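Local structure of dopamine N-acetyltransferase-like Protein (6V3T) at residues K156-A162 and K206-V212. The protein probably transfers the acyl group of acetyl-CoA or long-chain acyl-CoAs to the amine of serotonin and related arylalkylamines, giving N-acyl amides and free CoA. Residues are numbered along the deposited sequence.
With ACO (acetyl coenzyme *a), chain G.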
ATOM      1  N   LYS A 156     -16.996  -6.620   0.694  1.00 67.86           N
ATOM      2  CA  LYS A 156     -17.062  -8.044   0.267  1.00 69.60           C
ATOM      3  C   LYS A 156     -15.681  -8.560  -0.138  1.00 66.10           C
ATOM      4  O   LYS A 156     -15.461  -9.769   0.017  1.00 70.37           O
ATOM      5  CB  LYS A 156     -18.018  -8.217  -0.913  1.00 80.89           C
ATOM      6  CG  LYS A 156     -19.488  -7.962  -0.596  1.00 92.35           C
ATOM      7  CD  LYS A 156     -20.362  -7.903  -1.829  1.00 96.64           C
ATOM      8  CE  LYS A 156     -21.824  -8.140  -1.519  1.00100.37           C
ATOM      9  NZ  LYS A 156     -22.657  -8.013  -2.737  1.00104.73           N
ATOM     10  N   LEU A 157     -14.802  -7.687  -0.655  1.00 63.77           N
ATOM     11  CA  LEU A 157     -13.432  -8.039  -1.130  1.00 58.89           C
ATOM     12  C   LEU A 157     -12.399  -7.069  -0.557  1.00 57.07           C
ATOM     13  O   LEU A 157     -12.571  -5.847  -0.702  1.00 50.76           O
ATOM     14  CB  LEU A 157     -13.371  -7.979  -2.656  1.00 59.31           C
ATOM     15  CG  LEU A 157     -12.096  -8.558  -3.274  1.00 57.05           C
ATOM     16  CD1 LEU A 157     -12.294 -10.018  -3.635  1.00 58.30           C
ATOM     17  CD2 LEU A 157     -11.672  -7.771  -4.497  1.00 55.12           C
ATOM     18  N   VAL A 158     -11.329  -7.617   0.019  1.00 58.51           N
ATOM     19  CA  VAL A 158     -10.137  -6.846   0.471  1.00 56.58           C
ATOM     20  C   VAL A 158      -9.004  -7.178  -0.492  1.00 53.22           C
ATOM     21  O   VAL A 158      -8.878  -8.357  -0.879  1.00 51.56           O
ATOM     22  CB  VAL A 158      -9.765  -7.163   1.933  1.00 58.93           C
ATOM     23  CG1 VAL A 158      -8.528  -6.402   2.383  1.00 58.95           C
ATOM     24  CG2 VAL A 158     -10.928  -6.891   2.883  1.00 60.09           C
ATOM     25  N   LYS A 159      -8.244  -6.162  -0.881  1.00 52.14           N
ATOM     26  CA  LYS A 159      -7.150  -6.275  -1.873  1.00 52.05           C
ATOM     27  C   LYS A 159      -5.948  -5.495  -1.336  1.00 53.78           C
ATOM     28  O   LYS A 159      -6.167  -4.522  -0.573  1.00 54.05           O
ATOM     29  CB  LYS A 159      -7.659  -5.791  -3.232  1.00 49.58           C
ATOM     30  CG  LYS A 159      -6.604  -5.601  -4.311  1.00 49.87           C
ATOM     31  CD  LYS A 159      -6.227  -4.170  -4.486  1.00 49.79           C
ATOM     32  CE  LYS A 159      -4.885  -3.939  -5.135  1.00 50.77           C
ATOM     33  NZ  LYS A 159      -4.661  -2.485  -5.316  1.00 54.33           N
ATOM     34  N   VAL A 160      -4.739  -5.938  -1.689  1.00 54.21           N
ATOM     35  CA  VAL A 160      -3.453  -5.335  -1.231  1.00 57.42           C
ATOM     36  C   VAL A 160      -2.413  -5.433  -2.353  1.00 58.50           C
ATOM     37  O   VAL A 160      -2.214  -6.557  -2.918  1.00 50.42           O
ATOM     38  CB  VAL A 160      -2.934  -6.005   0.057  1.00 57.50           C
ATOM     39  CG1 VAL A 160      -2.761  -7.512  -0.110  1.00 56.80           C
ATOM     40  CG2 VAL A 160      -1.640  -5.358   0.535  1.00 55.47           C
ATOM     41  N   ASP A 161      -1.767  -4.306  -2.655  1.00 59.47           N
ATOM     42  CA  ASP A 161      -0.643  -4.269  -3.616  1.00 62.77           C
ATOM     43  C   ASP A 161       0.593  -4.683  -2.833  1.00 62.83           C
ATOM     44  O   ASP A 161       1.241  -3.798  -2.270  1.00 71.43           O
ATOM     45  CB  ASP A 161      -0.517  -2.900  -4.281  1.00 64.46           C
ATOM     46  CG  ASP A 161      -1.466  -2.722  -5.448  1.00 63.51           C
ATOM     47  OD1 ASP A 161      -1.288  -3.435  -6.455  1.00 70.13           O
ATOM     48  OD2 ASP A 161      -2.374  -1.892  -5.332  1.00 60.26           O
ATOM     49  N   ALA A 162       0.853  -5.986  -2.759  1.00 60.66           N
ATOM     50  CA  ALA A 162       1.870  -6.586  -1.868  1.00 62.03           C
ATOM     51  C   ALA A 162       3.232  -6.542  -2.554  1.00 57.92           C
ATOM     52  O   ALA A 162       3.617  -7.550  -3.174  1.00 56.83           O
ATOM     53  CB  ALA A 162       1.475  -7.999  -1.507  1.00 67.06           C
ATOM     54  N   LYS A 206       2.949  -9.068  -5.892  1.00 64.49           N
ATOM     55  CA  LYS A 206       1.673  -9.805  -5.938  1.00 62.30           C
ATOM     56  C   LYS A 206       0.555  -8.843  -5.594  1.00 63.15           C
ATOM     57  O   LYS A 206       0.694  -8.128  -4.582  1.00 69.85           O
ATOM     58  CB  LYS A 206       1.647 -10.936  -4.919  1.00 63.84           C
ATOM     59  CG  LYS A 206       2.359 -12.208  -5.333  1.00 65.50           C
ATOM     60  CD  LYS A 206       2.504 -13.137  -4.163  1.00 65.85           C
ATOM     61  CE  LYS A 206       2.896 -14.540  -4.540  1.00 66.77           C
ATOM     62  NZ  LYS A 206       2.804 -15.413  -3.354  1.00 69.18           N
ATOM     63  N   VAL A 207      -0.492  -8.832  -6.415  1.00 62.60           N
ATOM     64  CA  VAL A 207      -1.846  -8.374  -6.005  1.00 60.45           C
ATOM     65  C   VAL A 207      -2.512  -9.563  -5.309  1.00 55.33           C
ATOM     66  O   VAL A 207      -2.500 -10.665  -5.875  1.00 48.35           O
ATOM     67  CB  VAL A 207      -2.658  -7.830  -7.194  1.00 60.64           C
ATOM     68  CG1 VAL A 207      -4.101  -7.539  -6.815  1.00 62.54           C
ATOM     69  CG2 VAL A 207      -2.012  -6.577  -7.758  1.00 61.71           C
ATOM     70  N   MET A 208      -3.000  -9.339  -4.090  1.00 55.71           N
ATOM     71  CA  MET A 208      -3.534 -10.392  -3.196  1.00 55.15           C
ATOM     72  C   MET A 208      -4.879  -9.923  -2.653  1.00 54.13           C
ATOM     73  O   MET A 208      -5.101  -8.714  -2.553  1.00 55.16           O
ATOM     74  CB  MET A 208      -2.568 -10.687  -2.045  1.00 56.28           C
ATOM     75  CG  MET A 208      -1.171 -11.032  -2.529  1.00 58.14           C
ATOM     76  SD  MET A 208      -0.025 -11.569  -1.234  1.00 57.79           S
ATOM     77  CE  MET A 208      -0.542 -13.279  -1.041  1.00 57.63           C
ATOM     78  N   THR A 209      -5.728 -10.877  -2.309  1.00 56.44           N
ATOM     79  CA  THR A 209      -7.189 -10.701  -2.215  1.00 56.93           C
ATOM     80  C   THR A 209      -7.758 -11.709  -1.219  1.00 59.64           C
ATOM     81  O   THR A 209      -7.294 -12.867  -1.219  1.00 61.11           O
ATOM     82  CB  THR A 209      -7.794 -10.857  -3.611  1.00 56.33           C
ATOM     83  OG1 THR A 209      -7.956  -9.523  -4.090  1.00 54.83           O
ATOM     84  CG2 THR A 209      -9.101 -11.622  -3.632  1.00 58.82           C
ATOM     85  N   LYS A 210      -8.744 -11.282  -0.432  1.00 58.46           N
ATOM     86  CA  LYS A 210      -9.601 -12.194   0.350  1.00 59.70           C
ATOM     87  C   LYS A 210     -11.039 -11.706   0.268  1.00 62.01           C
ATOM     88  O   LYS A 210     -11.239 -10.475   0.230  1.00 64.27           O
ATOM     89  CB  LYS A 210      -9.141 -12.260   1.804  1.00 64.06           C
ATOM     90  CG  LYS A 210      -9.516 -13.558   2.501  1.00 67.57           C
ATOM     91  CD  LYS A 210      -9.263 -13.528   3.981  1.00 69.40           C
ATOM     92  CE  LYS A 210      -9.789 -14.755   4.692  1.00 69.15           C
ATOM     93  NZ  LYS A 210     -10.312 -14.393   6.031  1.00 70.38           N
ATOM     94  N   VAL A 211     -11.979 -12.651   0.253  1.00 62.99           N
ATOM     95  CA  VAL A 211     -13.450 -12.408   0.230  1.00 64.36           C
ATOM     96  C   VAL A 211     -13.950 -12.500   1.677  1.00 66.27           C
ATOM     97  O   VAL A 211     -13.513 -13.427   2.379  1.00 67.48           O
ATOM     98  CB  VAL A 211     -14.146 -13.427  -0.695  1.00 66.07           C
ATOM     99  CG1 VAL A 211     -15.588 -13.041  -0.982  1.00 66.13           C
ATOM    100  CG2 VAL A 211     -13.378 -13.637  -1.996  1.00 65.48           C
ATOM    101  N   VAL A 212     -14.825 -11.586   2.106  1.00 69.80           N
ATOM    102  CA  VAL A 212     -15.148 -11.358   3.550  1.00 75.72           C
ATOM    103  C   VAL A 212     -16.678 -11.342   3.757  1.00 82.94           C
ATOM    104  O   VAL A 212     -17.377 -11.867   2.870  1.00 90.76           O
ATOM    105  CB  VAL A 212     -14.443 -10.074   4.024  1.00 76.18           C
ATOM    106  CG1 VAL A 212     -12.960 -10.080   3.669  1.00 68.74           C
ATOM    107  CG2 VAL A 212     -15.109  -8.825   3.477  1.00 81.12           C
TER
HETATM  108  N1A ACO G 301      13.029 -11.028   7.082  1.00 60.70           N
HETATM  109  C2A ACO G 301      12.244 -12.077   6.803  1.00 64.63           C
HETATM  110  N3A ACO G 301      10.937 -12.114   7.113  1.00 67.97           N
HETATM  111  C4A ACO G 301      10.345 -11.081   7.729  1.00 65.71           C
HETATM  112  C5A ACO G 301      11.141  -9.917   8.064  1.00 63.79           C
HETATM  113  C6A ACO G 301      12.552  -9.947   7.701  1.00 60.64           C
HETATM  114  N6A ACO G 301      13.335  -8.902   7.986  1.00 61.71           N
HETATM  115  N7A ACO G 301      10.332  -9.047   8.662  1.00 65.25           N
HETATM  116  C8A ACO G 301       9.107  -9.610   8.716  1.00 64.78           C
HETATM  117  N9A ACO G 301       9.134 -10.825   8.172  1.00 65.84           N
HETATM  118  C1B ACO G 301       7.964 -11.682   8.042  1.00 66.42           C
HETATM  119  C2B ACO G 301       7.641 -12.466   9.282  1.00 67.18           C
HETATM  120  O2B ACO G 301       8.241 -13.744   9.254  1.00 61.68           O
HETATM  121  C3B ACO G 301       6.139 -12.549   9.172  1.00 69.76           C
HETATM  122  O3B ACO G 301       5.796 -13.580   8.278  1.00 79.20           O
HETATM  123  P3B ACO G 301       5.265 -14.956   8.884  1.00 87.69           P
HETATM  124  O7A ACO G 301       5.706 -16.001   7.879  1.00 79.13           O
HETATM  125  O8A ACO G 301       6.044 -14.985  10.188  1.00 75.42           O
HETATM  126  O9A ACO G 301       3.764 -14.682   8.927  1.00 78.42           O
HETATM  127  C4B ACO G 301       5.711 -11.272   8.506  1.00 63.07           C
HETATM  128  O4B ACO G 301       6.864 -10.795   7.864  1.00 64.71           O
HETATM  129  C5B ACO G 301       5.217 -10.248   9.475  1.00 59.64           C
HETATM  130  O5B ACO G 301       6.279  -9.555  10.095  1.00 57.91           O
HETATM  131  P1A ACO G 301       5.847  -8.275  10.928  1.00 60.14           P
HETATM  132  O1A ACO G 301       4.438  -8.486  11.426  1.00 57.86           O
HETATM  133  O2A ACO G 301       6.895  -7.832  11.895  1.00 65.45           O
HETATM  134  O3A ACO G 301       5.897  -7.189   9.755  1.00 65.80           O
HETATM  135  P2A ACO G 301       6.709  -5.829  10.005  1.00 67.73           P
HETATM  136  O4A ACO G 301       6.209  -5.264  11.324  1.00 59.05           O
HETATM  137  O5A ACO G 301       8.183  -6.121   9.890  1.00 68.75           O
HETATM  138  O6A ACO G 301       6.268  -5.050   8.619  1.00 67.65           O
HETATM  139  CBP ACO G 301       7.112  -3.746   6.618  1.00 64.58           C
HETATM  140  CCP ACO G 301       6.896  -3.835   8.137  1.00 68.08           C
HETATM  141  CDP ACO G 301       6.035  -4.567   5.927  1.00 60.43           C
HETATM  142  CEP ACO G 301       8.499  -4.302   6.366  1.00 64.08           C
HETATM  143  CAP ACO G 301       7.099  -2.272   6.068  1.00 70.77           C
HETATM  144  OAP ACO G 301       8.311  -1.620   6.466  1.00 58.49           O
HETATM  145  C9P ACO G 301       6.953  -2.041   4.519  1.00 76.52           C
HETATM  146  O9P ACO G 301       7.945  -1.876   3.808  1.00 67.59           O
HETATM  147  N8P ACO G 301       5.696  -2.005   3.971  1.00 72.02           N
HETATM  148  C7P ACO G 301       5.402  -1.866   2.541  1.00 68.57           C
HETATM  149  C6P ACO G 301       4.408  -2.900   1.970  1.00 66.96           C
HETATM  150  C5P ACO G 301       3.325  -2.329   1.071  1.00 67.17           C
HETATM  151  O5P ACO G 301       2.153  -2.421   1.362  1.00 57.17           O
HETATM  152  N4P ACO G 301       3.715  -1.760  -0.068  1.00 87.86           N
HETATM  153  C3P ACO G 301       2.787  -1.315  -1.130  1.00100.82           C
HETATM  154  C2P ACO G 301       2.817   0.176  -1.527  1.00107.42           C
HETATM  155  S1P ACO G 301       3.604   0.494  -3.092  1.00115.11           S
HETATM  156  C   ACO G 301       4.181   2.082  -2.958  1.00109.80           C
HETATM  157  O   ACO G 301       3.544   2.931  -2.352  1.00117.81           O
HETATM  158  CH3 ACO G 301       5.478   2.494  -3.591  1.00 99.15           C
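Residues 156-162 and 206-212 pair as antiparallel neighbours in the C-terminal half of the central sheet; the axes of the two strand segments come within 4.8 Å and their N-to-C directions differ by 164°. Strand 157-162 lies between 120-129, its parallel neighbour, and 204-211, which in turn has 177-183 on its far side, also antiparallel. Seven backbone hydrogen bonds join the segments. Val158 pairs with Lys210 (Val158 N to Lys210 O 2.9 Å, Lys210 N to Val158 O 3.0 Å), Val160 with Met208 (Val160 N to Met208 O 2.9 Å) and Ala162 with Lys206 (Ala162 N to Lys206 O 2.8 Å). Beyond the strand end, Val212 N still reaches Lys156 O at 2.8 Å.

Side chains alternate between the two faces. On one, Val160 CG1 packs on Met208 CB at 3.7 Å, Ala162 CB meets Met208 SD at 3.9 Å, and Val158 CG2 touches Val212 CG1 at 3.9 Å; helices 138-152 and 165-174 cover this apolar patch. The other face carries Leu157, whose CD1 lies 3.6 Å from Thr209 CG2, and a polar cluster: Lys159 NZ forms a very short 2.4 Å salt bridge with Asp161 OD2 and a second one with Glu123, while Asp161 also hydrogen-bonds Asn107.

At the cofactor end, Asp161 centres an inverse gamma turn, and its backbone O comes within 3.1 Å of ACO C3P, in the pantetheine arm. Strand 204-211 borders 157-162 on the side away from 120-129. Acetyl-CoA bound beside parallel neighbours 120-129 and 157-162 is consistent with the GNAT fold, whose central strands splay to admit the cofactor.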